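Local coordinates for protein endonuclease NucS (Thermococcus kodakarensis KOD1, PDB 5GKE) that cleaves double-stranded DNA at mismatched base pairs, acting as a magnesium-binding endonuclease of the restriction-enzyme type, at residues 175-180 / 195-200. The protein carries 1 engineered substitution. Numbering follows the deposited sequence.
With MG (magnesium ion), chain E; nucleotides of chain C.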
loop_
_atom_site.group_PDB
_atom_site.type_symbol
_atom_site.label_atom_id
_atom_site.label_comp_id
_atom_site.label_asym_id
_atom_site.label_seq_id
_atom_site.Cartn_x
_atom_site.Cartn_y
_atom_site.Cartn_z
ATOM N N ILE A 175 -9.117 -34.311 0.390
ATOM C CA ILE A 175 -8.647 -33.089 1.022
ATOM C C ILE A 175 -9.072 -31.871 0.176
ATOM O O ILE A 175 -8.957 -31.889 -1.058
ATOM C CB ILE A 175 -7.113 -33.080 1.174
ATOM C CG1 ILE A 175 -6.617 -34.320 1.918
ATOM C CG2 ILE A 175 -6.650 -31.816 1.874
ATOM C CD1 ILE A 175 -7.260 -34.496 3.226
ATOM N N VAL A 176 -9.559 -30.816 0.829
ATOM C CA VAL A 176 -9.921 -29.587 0.118
ATOM C C VAL A 176 -9.084 -28.395 0.590
ATOM O O VAL A 176 -9.019 -28.103 1.786
ATOM C CB VAL A 176 -11.419 -29.257 0.285
ATOM C CG1 VAL A 176 -11.755 -27.941 -0.395
ATOM C CG2 VAL A 176 -12.279 -30.383 -0.278
ATOM N N VAL A 177 -8.406 -27.748 -0.357
ATOM C CA VAL A 177 -7.846 -26.413 -0.154
ATOM C C VAL A 177 -8.843 -25.377 -0.596
ATOM O O VAL A 177 -9.362 -25.467 -1.711
ATOM C CB VAL A 177 -6.585 -26.149 -0.974
ATOM C CG1 VAL A 177 -5.789 -25.028 -0.336
ATOM C CG2 VAL A 177 -5.767 -27.379 -1.102
ATOM N N LEU A 178 -9.112 -24.398 0.260
ATOM C CA LEU A 178 -9.824 -23.197 -0.170
ATOM C C LEU A 178 -8.833 -22.046 -0.251
ATOM O O LEU A 178 -8.008 -21.866 0.657
ATOM C CB LEU A 178 -10.947 -22.827 0.785
ATOM C CG LEU A 178 -12.098 -23.776 1.091
ATOM C CD1 LEU A 178 -13.128 -23.006 1.917
ATOM C CD2 LEU A 178 -12.719 -24.352 -0.180
ATOM N N GLU A 179 -8.886 -21.301 -1.355
ATOM C CA GLU A 179 -8.240 -19.995 -1.433
ATOM C C GLU A 179 -9.326 -18.918 -1.520
ATOM O O GLU A 179 -10.186 -18.967 -2.398
ATOM C CB GLU A 179 -7.288 -19.914 -2.625
ATOM C CG GLU A 179 -6.665 -18.523 -2.836
ATOM C CD GLU A 179 -5.771 -18.059 -1.687
ATOM O OE1 GLU A 179 -5.386 -16.869 -1.679
ATOM O OE2 GLU A 179 -5.431 -18.876 -0.799
ATOM N N LEU A 180 -9.304 -17.977 -0.583
ATOM C CA LEU A 180 -10.332 -16.941 -0.505
ATOM C C LEU A 180 -9.813 -15.625 -1.044
ATOM O O LEU A 180 -8.628 -15.302 -0.874
ATOM C CB LEU A 180 -10.808 -16.735 0.934
ATOM C CG LEU A 180 -11.007 -17.967 1.810
ATOM C CD1 LEU A 180 -11.456 -17.572 3.233
ATOM C CD2 LEU A 180 -11.998 -18.920 1.158
ATOM N N SER A 195 -0.333 -23.832 -6.234
ATOM C CA SER A 195 0.839 -24.127 -5.436
ATOM C C SER A 195 0.497 -24.979 -4.203
ATOM O O SER A 195 1.230 -25.916 -3.856
ATOM C CB SER A 195 1.513 -22.821 -5.016
ATOM O OG SER A 195 2.760 -23.055 -4.402
ATOM N N TYR A 196 -0.620 -24.677 -3.550
ATOM C CA TYR A 196 -0.953 -25.394 -2.323
ATOM C C TYR A 196 -1.416 -26.799 -2.657
ATOM O O TYR A 196 -1.046 -27.765 -1.992
ATOM C CB TYR A 196 -2.028 -24.666 -1.524
ATOM C CG TYR A 196 -1.638 -23.265 -1.137
ATOM C CD1 TYR A 196 -0.313 -22.947 -0.824
ATOM C CD2 TYR A 196 -2.598 -22.247 -1.090
ATOM C CE1 TYR A 196 0.045 -21.656 -0.477
ATOM C CE2 TYR A 196 -2.252 -20.949 -0.734
ATOM C CZ TYR A 196 -0.937 -20.660 -0.439
ATOM O OH TYR A 196 -0.609 -19.377 -0.097
ATOM N N VAL A 197 -2.231 -26.898 -3.698
ATOM C CA VAL A 197 -2.774 -28.172 -4.109
ATOM C C VAL A 197 -1.646 -29.146 -4.458
ATOM O O VAL A 197 -1.683 -30.309 -4.063
ATOM C CB VAL A 197 -3.716 -28.013 -5.296
ATOM C CG1 VAL A 197 -3.968 -29.367 -5.970
ATOM C CG2 VAL A 197 -5.014 -27.379 -4.840
ATOM N N GLU A 198 -0.637 -28.655 -5.170
ATOM C CA GLU A 198 0.471 -29.501 -5.581
ATOM C C GLU A 198 1.238 -30.005 -4.373
ATOM O O GLU A 198 1.575 -31.185 -4.290
ATOM C CB GLU A 198 1.413 -28.753 -6.531
ATOM C CG GLU A 198 0.871 -28.631 -7.933
ATOM C CD GLU A 198 1.716 -27.740 -8.830
ATOM O OE1 GLU A 198 2.824 -27.321 -8.411
ATOM O OE2 GLU A 198 1.255 -27.456 -9.959
ATOM N N ILE A 199 1.513 -29.113 -3.432
ATOM C CA ILE A 199 2.251 -29.504 -2.244
ATOM C C ILE A 199 1.470 -30.551 -1.461
ATOM O O ILE A 199 2.046 -31.522 -0.964
ATOM C CB ILE A 199 2.561 -28.293 -1.361
ATOM C CG1 ILE A 199 3.658 -27.456 -2.016
ATOM C CG2 ILE A 199 3.000 -28.729 0.028
ATOM C CD1 ILE A 199 3.817 -26.102 -1.403
ATOM N N LEU A 200 0.155 -30.378 -1.393
ATOM C CA LEU A 200 -0.691 -31.330 -0.687
ATOM C C LEU A 200 -0.816 -32.647 -1.447
ATOM O O LEU A 200 -0.943 -33.695 -0.833
ATOM C CB LEU A 200 -2.074 -30.742 -0.426
ATOM C CG LEU A 200 -2.110 -29.761 0.749
ATOM C CD1 LEU A 200 -3.407 -29.037 0.745
ATOM C CD2 LEU A 200 -1.934 -30.465 2.079
HETATM MG MG MG E . -4.513 -16.903 0.532
ATOM P P DA C 5 2.339 -17.585 1.463
ATOM O OP1 DA C 5 1.634 -18.881 1.353
ATOM O OP2 DA C 5 3.275 -17.093 0.422
ATOM O "O5'" DA C 5 1.208 -16.482 1.697
ATOM C "C5'" DA C 5 0.178 -16.729 2.632
ATOM C "C4'" DA C 5 -0.668 -15.492 2.826
ATOM O "O4'" DA C 5 0.118 -14.462 3.488
ATOM C "C3'" DA C 5 -1.196 -14.868 1.529
ATOM O "O3'" DA C 5 -2.579 -14.568 1.688
ATOM C "C2'" DA C 5 -0.334 -13.613 1.376
ATOM C "C1'" DA C 5 -0.088 -13.244 2.823
ATOM N N9 DA C 5 1.069 -12.378 3.006
ATOM C C8 DA C 5 2.286 -12.476 2.390
ATOM N N7 DA C 5 3.130 -11.530 2.732
ATOM C C5 DA C 5 2.408 -10.748 3.624
ATOM C C6 DA C 5 2.730 -9.579 4.347
ATOM N N6 DA C 5 3.921 -8.975 4.287
ATOM N N1 DA C 5 1.779 -9.055 5.143
ATOM C C2 DA C 5 0.586 -9.658 5.208
ATOM N N3 DA C 5 0.164 -10.754 4.582
ATOM C C4 DA C 5 1.135 -11.255 3.798
#
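Val-177 meets Tyr-196, Val-197 and Leu-200 where helix 187-204 lies over strand 175-180, the first two elements of a beta-alpha-beta unit in the PD-(D/E)XK nuclease domain. The contact illustrates how one packed interface can hold both an apolar layer and a metal-binding carboxylate. Residues 175-180 and 195-200 run nearly antiparallel, their axes 9.1 Å apart at closest approach, and no hydrogen bond joins them.

Val-177 contributes the most buried surface, and its two methyls divide the work. CG1, anti to the backbone N (chi1 -158°), faces CB of Tyr-196 at 4.0 Å. CG2 packs tightly on CD1 of Leu-200, 3.4 Å away, and also meets CG2 of Val-197 at 3.8 Å. The same CD1 also lies, more loosely, near CG2 of Ile-175; on strand 163-169, Leu-167 packs on Leu-200, while Val-164 touches both Val-177 and Tyr-196.

Toward the other end of the strand the chemistry becomes polar. Tyr-196 OH donates a hydrogen bond to OP1 of DA5 of chain C, at 2.7 Å. A phenylalanine in place of Tyr-196 would probably leave OP1 of the DNA without its hydroxyl donor. Glu-179, the acidic residue of the E-x-K signature, turns at chi2 (63°) and grips the magnesium ion with both carboxylate oxygens, OE1 lying 2.4 Å from the metal. Its OE2 also sits in the plane of the Tyr-196 ring, 3.8 Å from CE2 at the edge, with carboxylate and ring planes 53° apart.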